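Local coordinates for sensor protein TorS (Vibrio parahaemolyticus, PDB 3O1I) that probably works as a membrane sensor kinase that phosphorylates protein histidine with ATP, and is represented here by its sensor domain in complex with TorT, at residues 110-115 and 169-174; 206-211 and 218-223. All coordinates share one frame; numbering follows the deposited sequence.

In the fold
Both contacts belong to the long helical sensor domain, their centres about 12 Å apart and on the same side of the chain's centre. Contact 1 joins the long helices 63-138 and 142-180, and contact 2 the consecutive helices 186-208 and 213-227 near their turn; both are buried, contact 2 having a more exposed edge at Leu208. Neither has a hydrogen bond between its segments. Contact 1 mixes an alanine, leucines and a phenylalanine with a glutamate and a threonine; contact 2 is mainly aliphatic, with one serine. The two adjoin, because Leu111 packs on Leu223 and Thr115 on Met219, making helix 213-227 a neighbour of helix 63-138.

Contact 1 of 2, residues 110-115 and 169-174; sequences ELEQLT and LAFKML
Ala170 turns its CB onto residues 110-115, and that one methyl touches Leu111, Glu112 and Thr115. Leu111 CG lies 4.1 Å from Ala170 CB, the CA of Glu112 is 4.2 Å from the same methyl, and Thr115 OG1 reaches Ala170 CB at 3.7 Å. Leu111 and Thr115, one turn apart, thus border the methyl while the backbone at Glu112 forms the floor. So small a side chain lets the backbones come close: the CA atoms of Glu112 and Ala170 are 5.3 Å apart, and the short helix axes approach to 8.7 Å.

Glu112 contributes the largest buried surface, and does so with its aliphatic stem. CG stands opposite the backbone N (chi1 -174°), which carries the stem across to the other helix; there it comes to the edge of the Phe171 ring, near the ring plane, with CG 4.4 Å from CD1. The CD2 methyl of Leu174 lies against the same Glu112 CG. The chain then bends at chi2, and OE2 forms a salt bridge with Arg116 one turn on, so the carboxylate is paired along its own helix.

Thr115 OG1 lies close to two carbonyls of its own helix, Leu111 O and Glu112 O, besides having a weak hydrogen bond with His167 ND1, and Phe171 packs on Lys172 of the second subunit. The segments run antiparallel at 158°, a close approach of two long helices at one alanine within an antiparallel helical bundle, which is consistent with the predicted coiled coil covering residues 110-115.

Contact 2 of 2, residues 206-211 and 218-223; sequences RVLAVE and QMSQLL
The turn end of a helical hairpin is packed here: helix 186-208 ends, the chain turns through Ala209, Val210 and Glu211, and helix 213-227 leads it back so that Val207 faces Met219, Ser220 and Leu223. Val207 has the most surface buried, its two methyls dividing the neighbouring helix between them. CG2 is opposite the backbone N and meets the Met219 side chain, the two side chains sliding past each other in opposite directions; the modelled approach of CG2 to Met219 CB is too close to be trusted. CG1, turned into the position between the backbone N and the carbonyl carbon (chi1 73°), serves the other partners. It meets the tip of Leu223 end on, with Val207 CG1 3.9 Å from Leu223 CD1, and Ser220 OG is at the same 3.9 Å from that CG1 methyl. Met219, Ser220 and Leu223 thus offer one patch of their helix to a single valine.

The turn is tied by backbone bonds. Val210 N donates to Val207 O at 2.8 Å, and the weaker bond from Ala209 N to Arg206 O precedes it as the helix ends. Val207 O also receives a weak hydrogen bond from Ser216 OG, a link from the end of the first helix to the start of the second. Outside the hairpin, Arg206 packs against Glu180 of a TorT chain, and Glu211 OE1, on a poorly ordered side chain, is modelled in a salt bridge to Arg300 NH1 of another TorT chain, so the turn lies close to the sensor's partner protein. On the more exposed edge of the contact Leu208, which leaves its backbone along the interface, brings its end back: its CD1 comes within 3.5 Å of Ser220 OG.

Contact 1 of 2, residues 110-115 and 169-174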
ATOM      1  N   GLU B 110      12.111   1.917   7.054  1.00 38.45           N
ATOM      2  CA  GLU B 110      13.368   1.467   6.491  1.00 38.45           C
ATOM      3  C   GLU B 110      13.116   0.310   5.531  1.00 36.27           C
ATOM      4  O   GLU B 110      13.593   0.310   4.395  1.00 37.27           O
ATOM      5  CB  GLU B 110      14.321   1.052   7.611  1.00 39.35           C
ATOM      6  CG  GLU B 110      15.596   0.442   7.118  1.00 44.65           C
ATOM      7  CD  GLU B 110      16.679   0.434   8.176  1.00 49.00           C
ATOM      8  OE1 GLU B 110      16.339   0.436   9.384  1.00 53.51           O
ATOM      9  OE2 GLU B 110      17.873   0.408   7.799  1.00 49.05           O
ATOM     10  N   LEU B 111      12.358  -0.673   5.997  1.00 35.01           N
ATOM     11  CA  LEU B 111      12.023  -1.844   5.199  1.00 32.33           C
ATOM     12  C   LEU B 111      11.353  -1.450   3.889  1.00 32.62           C
ATOM     13  O   LEU B 111      11.560  -2.061   2.850  1.00 34.01           O
ATOM     14  CB  LEU B 111      11.093  -2.747   5.986  1.00 27.41           C
ATOM     15  CG  LEU B 111      10.725  -4.041   5.273  1.00 28.08           C
ATOM     16  CD1 LEU B 111      11.984  -4.889   5.022  1.00 28.86           C
ATOM     17  CD2 LEU B 111       9.720  -4.798   6.139  1.00 26.91           C
ATOM     18  N   GLU B 112      10.543  -0.415   3.933  1.00 33.26           N
ATOM     19  CA  GLU B 112       9.863   0.005   2.729  1.00 35.15           C
ATOM     20  C   GLU B 112      10.888   0.548   1.738  1.00 33.38           C
ATOM     21  O   GLU B 112      10.941   0.117   0.597  1.00 34.46           O
ATOM     22  CB  GLU B 112       8.797   1.044   3.098  1.00 36.16           C
ATOM     23  CG  GLU B 112       7.914   1.472   1.966  1.00 37.33           C
ATOM     24  CD  GLU B 112       8.581   2.492   1.079  1.00 38.69           C
ATOM     25  OE1 GLU B 112       9.202   3.426   1.619  1.00 40.44           O
ATOM     26  OE2 GLU B 112       8.471   2.373  -0.156  1.00 41.43           O
ATOM     27  N   GLN B 113      11.713   1.480   2.199  1.00 34.39           N
ATOM     28  CA  GLN B 113      12.772   2.096   1.395  1.00 32.35           C
ATOM     29  C   GLN B 113      13.772   1.041   0.903  1.00 33.21           C
ATOM     30  O   GLN B 113      14.263   1.104  -0.233  1.00 32.78           O
ATOM     31  CB  GLN B 113      13.498   3.163   2.232  1.00 28.88           C
ATOM     32  CG  GLN B 113      12.606   4.311   2.650  1.00 31.47           C
ATOM     33  CD  GLN B 113      13.283   5.258   3.610  1.00 34.24           C
ATOM     34  OE1 GLN B 113      14.368   4.962   4.103  1.00 37.84           O
ATOM     35  NE2 GLN B 113      12.639   6.402   3.900  1.00 30.39           N
ATOM     36  N   LEU B 114      14.070   0.065   1.756  1.00 33.45           N
ATOM     37  CA  LEU B 114      14.988  -0.980   1.364  1.00 35.38           C
ATOM     38  C   LEU B 114      14.427  -1.769   0.191  1.00 36.31           C
ATOM     39  O   LEU B 114      15.112  -1.984  -0.802  1.00 38.52           O
ATOM     40  CB  LEU B 114      15.278  -1.927   2.529  1.00 34.09           C
ATOM     41  CG  LEU B 114      16.337  -2.991   2.186  1.00 36.31           C
ATOM     42  CD1 LEU B 114      17.553  -2.324   1.564  1.00 35.91           C
ATOM     43  CD2 LEU B 114      16.748  -3.748   3.432  1.00 38.77           C
ATOM     44  N   THR B 115      13.186  -2.209   0.290  1.00 36.86           N
ATOM     45  CA  THR B 115      12.628  -2.968  -0.808  1.00 38.51           C
ATOM     46  C   THR B 115      12.389  -2.081  -2.014  1.00 39.68           C
ATOM     47  O   THR B 115      12.382  -2.568  -3.140  1.00 41.28           O
ATOM     48  CB  THR B 115      11.314  -3.643  -0.422  1.00 37.65           C
ATOM     49  OG1 THR B 115      10.371  -2.654   0.007  1.00 38.39           O
ATOM     50  CG2 THR B 115      11.554  -4.633   0.678  1.00 35.38           C
ATOM     51  N   LEU B 169       3.970  -5.490  -0.140  1.00 34.04           N
ATOM     52  CA  LEU B 169       3.733  -6.001   1.202  1.00 34.70           C
ATOM     53  C   LEU B 169       4.382  -5.160   2.285  1.00 35.30           C
ATOM     54  O   LEU B 169       3.801  -4.942   3.357  1.00 35.66           O
ATOM     55  CB  LEU B 169       4.244  -7.431   1.334  1.00 36.13           C
ATOM     56  CG  LEU B 169       3.591  -8.493   0.458  1.00 36.44           C
ATOM     57  CD1 LEU B 169       3.853  -9.856   1.079  1.00 36.94           C
ATOM     58  CD2 LEU B 169       2.102  -8.243   0.347  1.00 36.32           C
ATOM     59  N   ALA B 170       5.601  -4.714   2.021  1.00 34.03           N
ATOM     60  CA  ALA B 170       6.314  -3.896   2.982  1.00 33.57           C
ATOM     61  C   ALA B 170       5.547  -2.590   3.134  1.00 32.28           C
ATOM     62  O   ALA B 170       5.475  -2.016   4.213  1.00 32.12           O
ATOM     63  CB  ALA B 170       7.749  -3.625   2.485  1.00 30.31           C
ATOM     64  N   PHE B 171       4.966  -2.135   2.038  1.00 32.02           N
ATOM     65  CA  PHE B 171       4.233  -0.880   2.018  1.00 34.96           C
ATOM     66  C   PHE B 171       2.918  -0.992   2.785  1.00 37.07           C
ATOM     67  O   PHE B 171       2.536  -0.096   3.546  1.00 38.46           O
ATOM     68  CB  PHE B 171       3.961  -0.500   0.566  1.00 33.05           C
ATOM     69  CG  PHE B 171       3.174   0.753   0.403  1.00 32.72           C
ATOM     70  CD1 PHE B 171       3.740   1.992   0.701  1.00 32.70           C
ATOM     71  CD2 PHE B 171       1.876   0.703  -0.097  1.00 30.34           C
ATOM     72  CE1 PHE B 171       3.018   3.168   0.489  1.00 32.88           C
ATOM     73  CE2 PHE B 171       1.147   1.874  -0.315  1.00 30.61           C
ATOM     74  CZ  PHE B 171       1.718   3.112  -0.021  1.00 28.98           C
ATOM     75  N   LYS B 172       2.236  -2.105   2.548  1.00 37.31           N
ATOM     76  CA  LYS B 172       0.976  -2.428   3.170  1.00 36.43           C
ATOM     77  C   LYS B 172       1.144  -2.435   4.695  1.00 37.23           C
ATOM     78  O   LYS B 172       0.222  -2.073   5.434  1.00 38.25           O
ATOM     79  CB  LYS B 172       0.553  -3.796   2.653  1.00 38.85           C
ATOM     80  CG  LYS B 172      -0.448  -4.544   3.508  1.00 45.99           C
ATOM     81  CD  LYS B 172      -0.829  -5.854   2.815  1.00 49.02           C
ATOM     82  CE  LYS B 172      -1.889  -6.614   3.595  1.00 51.23           C
ATOM     83  NZ  LYS B 172      -2.375  -7.760   2.778  1.00 52.97           N
ATOM     84  N   MET B 173       2.335  -2.834   5.145  1.00 35.47           N
ATOM     85  CA  MET B 173       2.674  -2.927   6.558  1.00 34.12           C
ATOM     86  C   MET B 173       2.941  -1.543   7.160  1.00 33.69           C
ATOM     87  O   MET B 173       2.551  -1.246   8.295  1.00 33.71           O
ATOM     88  CB  MET B 173       3.893  -3.846   6.729  1.00 34.12           C
ATOM     89  CG  MET B 173       4.360  -4.024   8.176  1.00 38.62           C
ATOM     90  SD  MET B 173       5.807  -5.106   8.416  1.00 43.55           S
ATOM     91  CE  MET B 173       5.298  -6.645   7.451  1.00 40.71           C
ATOM     92  N   LEU B 174       3.615  -0.696   6.402  1.00 32.24           N
ATOM     93  CA  LEU B 174       3.883   0.640   6.882  1.00 30.94           C
ATOM     94  C   LEU B 174       2.540   1.325   7.099  1.00 30.27           C
ATOM     95  O   LEU B 174       2.314   1.962   8.110  1.00 28.29           O
ATOM     96  CB  LEU B 174       4.686   1.425   5.855  1.00 28.71           C
ATOM     97  CG  LEU B 174       4.907   2.882   6.266  1.00 29.02           C
ATOM     98  CD1 LEU B 174       5.652   2.968   7.634  1.00 28.51           C
ATOM     99  CD2 LEU B 174       5.679   3.561   5.155  1.00 25.24           C
TER

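Contact 2 of 2, residues 206-211 and 218-223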
ATOM      1  N   ARG B 206       8.716 -14.894   1.910  1.00 47.78           N
ATOM      2  CA  ARG B 206       9.183 -14.386   0.620  1.00 48.93           C
ATOM      3  C   ARG B 206      10.618 -13.878   0.608  1.00 51.17           C
ATOM      4  O   ARG B 206      11.410 -14.237  -0.261  1.00 52.35           O
ATOM      5  CB  ARG B 206       8.301 -13.241   0.146  1.00 48.75           C
ATOM      6  CG  ARG B 206       6.859 -13.596  -0.060  1.00 50.56           C
ATOM      7  CD  ARG B 206       6.670 -14.574  -1.186  1.00 49.61           C
ATOM      8  NE  ARG B 206       5.254 -14.878  -1.361  1.00 52.40           N
ATOM      9  CZ  ARG B 206       4.318 -13.974  -1.636  1.00 53.77           C
ATOM     10  NH1 ARG B 206       4.642 -12.685  -1.776  1.00 51.28           N
ATOM     11  NH2 ARG B 206       3.052 -14.363  -1.756  1.00 53.18           N
ATOM     12  N   VAL B 207      10.946 -13.020   1.562  1.00 52.95           N
ATOM     13  CA  VAL B 207      12.279 -12.442   1.630  1.00 53.97           C
ATOM     14  C   VAL B 207      13.383 -13.497   1.709  1.00 54.86           C
ATOM     15  O   VAL B 207      14.401 -13.408   1.022  1.00 54.09           O
ATOM     16  CB  VAL B 207      12.393 -11.481   2.844  1.00 51.83           C
ATOM     17  CG1 VAL B 207      12.446 -12.268   4.152  1.00 51.25           C
ATOM     18  CG2 VAL B 207      13.611 -10.615   2.686  1.00 52.13           C
ATOM     19  N   LEU B 208      13.155 -14.497   2.549  1.00 56.70           N
ATOM     20  CA  LEU B 208      14.106 -15.576   2.772  1.00 58.27           C
ATOM     21  C   LEU B 208      14.567 -16.218   1.483  1.00 60.55           C
ATOM     22  O   LEU B 208      15.747 -16.538   1.330  1.00 62.63           O
ATOM     23  CB  LEU B 208      13.468 -16.640   3.657  1.00 55.98           C
ATOM     24  CG  LEU B 208      14.256 -17.115   4.876  1.00 56.55           C
ATOM     25  CD1 LEU B 208      14.984 -15.945   5.581  1.00 53.89           C
ATOM     26  CD2 LEU B 208      13.271 -17.804   5.805  1.00 55.44           C
ATOM     27  N   ALA B 209      13.635 -16.405   0.556  1.00 62.22           N
ATOM     28  CA  ALA B 209      13.940 -17.031  -0.721  1.00 63.41           C
ATOM     29  C   ALA B 209      14.566 -16.094  -1.750  1.00 64.69           C
ATOM     30  O   ALA B 209      14.856 -16.520  -2.864  1.00 64.58           O
ATOM     31  CB  ALA B 209      12.682 -17.684  -1.294  1.00 62.76           C
ATOM     32  N   VAL B 210      14.759 -14.827  -1.395  1.00 66.70           N
ATOM     33  CA  VAL B 210      15.373 -13.873  -2.320  1.00 71.42           C
ATOM     34  C   VAL B 210      16.897 -14.032  -2.393  1.00 75.25           C
ATOM     35  O   VAL B 210      17.575 -14.219  -1.374  1.00 75.64           O
ATOM     36  CB  VAL B 210      15.021 -12.414  -1.946  1.00 70.88           C
ATOM     37  CG1 VAL B 210      16.076 -11.449  -2.470  1.00 69.62           C
ATOM     38  CG2 VAL B 210      13.685 -12.058  -2.545  1.00 70.96           C
ATOM     39  N   GLU B 211      17.420 -13.950  -3.617  1.00 78.88           N
ATOM     40  CA  GLU B 211      18.849 -14.101  -3.902  1.00 82.35           C
ATOM     41  C   GLU B 211      19.801 -13.116  -3.215  1.00 82.49           C
ATOM     42  O   GLU B 211      20.804 -13.534  -2.634  1.00 83.25           O
ATOM     43  CB  GLU B 211      19.075 -14.055  -5.423  1.00 84.81           C
ATOM     44  CG  GLU B 211      20.539 -13.905  -5.854  1.00 90.09           C
ATOM     45  CD  GLU B 211      20.730 -13.998  -7.370  1.00 94.09           C
ATOM     46  OE1 GLU B 211      19.862 -13.497  -8.121  1.00 95.40           O
ATOM     47  OE2 GLU B 211      21.758 -14.560  -7.815  1.00 94.80           O
ATOM     48  N   GLN B 218      19.303  -8.235   6.006  1.00 48.45           N
ATOM     49  CA  GLN B 218      18.789  -6.965   6.513  1.00 47.03           C
ATOM     50  C   GLN B 218      17.264  -6.979   6.609  1.00 44.64           C
ATOM     51  O   GLN B 218      16.689  -6.594   7.628  1.00 42.96           O
ATOM     52  CB  GLN B 218      19.206  -5.811   5.604  1.00 50.12           C
ATOM     53  CG  GLN B 218      20.680  -5.641   5.411  1.00 52.93           C
ATOM     54  CD  GLN B 218      20.969  -4.597   4.373  1.00 57.17           C
ATOM     55  OE1 GLN B 218      20.458  -4.668   3.252  1.00 58.88           O
ATOM     56  NE2 GLN B 218      21.786  -3.611   4.728  1.00 60.51           N
ATOM     57  N   MET B 219      16.614  -7.408   5.531  1.00 42.77           N
ATOM     58  CA  MET B 219      15.160  -7.481   5.494  1.00 41.44           C
ATOM     59  C   MET B 219      14.677  -8.412   6.596  1.00 40.18           C
ATOM     60  O   MET B 219      13.737  -8.092   7.332  1.00 40.51           O
ATOM     61  CB  MET B 219      14.696  -7.974   4.127  1.00 40.60           C
ATOM     62  CG  MET B 219      14.501  -6.844   3.114  1.00 42.73           C
ATOM     63  SD  MET B 219      14.089  -7.435   1.451  1.00 44.80           S
ATOM     64  CE  MET B 219      12.354  -7.692   1.609  1.00 49.76           C
ATOM     65  N   SER B 220      15.331  -9.559   6.721  1.00 38.42           N
ATOM     66  CA  SER B 220      14.974 -10.506   7.765  1.00 37.63           C
ATOM     67  C   SER B 220      15.163  -9.900   9.149  1.00 38.33           C
ATOM     68  O   SER B 220      14.392 -10.161  10.058  1.00 37.89           O
ATOM     69  CB  SER B 220      15.827 -11.764   7.666  1.00 35.22           C
ATOM     70  OG  SER B 220      15.157 -12.756   6.931  1.00 37.35           O
ATOM     71  N   GLN B 221      16.203  -9.096   9.315  1.00 39.94           N
ATOM     72  CA  GLN B 221      16.460  -8.479  10.608  1.00 42.56           C
ATOM     73  C   GLN B 221      15.366  -7.483  10.963  1.00 40.59           C
ATOM     74  O   GLN B 221      14.948  -7.400  12.114  1.00 40.02           O
ATOM     75  CB  GLN B 221      17.817  -7.780  10.598  1.00 46.92           C
ATOM     76  CG  GLN B 221      18.802  -8.319  11.631  1.00 56.25           C
ATOM     77  CD  GLN B 221      20.229  -8.376  11.091  1.00 62.15           C
ATOM     78  OE1 GLN B 221      20.720  -7.410  10.493  1.00 64.75           O
ATOM     79  NE2 GLN B 221      20.903  -9.509  11.300  1.00 62.28           N
ATOM     80  N   LEU B 222      14.899  -6.732   9.969  1.00 37.54           N
ATOM     81  CA  LEU B 222      13.863  -5.750  10.206  1.00 34.54           C
ATOM     82  C   LEU B 222      12.553  -6.455  10.552  1.00 34.38           C
ATOM     83  O   LEU B 222      11.842  -6.038  11.471  1.00 33.48           O
ATOM     84  CB  LEU B 222      13.698  -4.855   8.973  1.00 32.20           C
ATOM     85  CG  LEU B 222      14.905  -3.969   8.618  1.00 31.92           C
ATOM     86  CD1 LEU B 222      14.900  -3.618   7.146  1.00 30.31           C
ATOM     87  CD2 LEU B 222      14.888  -2.712   9.481  1.00 31.23           C
ATOM     88  N   LEU B 223      12.237  -7.535   9.842  1.00 32.74           N
ATOM     89  CA  LEU B 223      10.988  -8.256  10.111  1.00 33.56           C
ATOM     90  C   LEU B 223      10.945  -8.903  11.510  1.00 34.29           C
ATOM     91  O   LEU B 223       9.884  -9.044  12.116  1.00 37.31           O
ATOM     92  CB  LEU B 223      10.759  -9.329   9.050  1.00 31.57           C
ATOM     93  CG  LEU B 223      10.549  -8.864   7.602  1.00 29.73           C
ATOM     94  CD1 LEU B 223      10.487 -10.099   6.665  1.00 23.61           C
ATOM     95  CD2 LEU B 223       9.282  -8.018   7.515  1.00 22.26           C
TER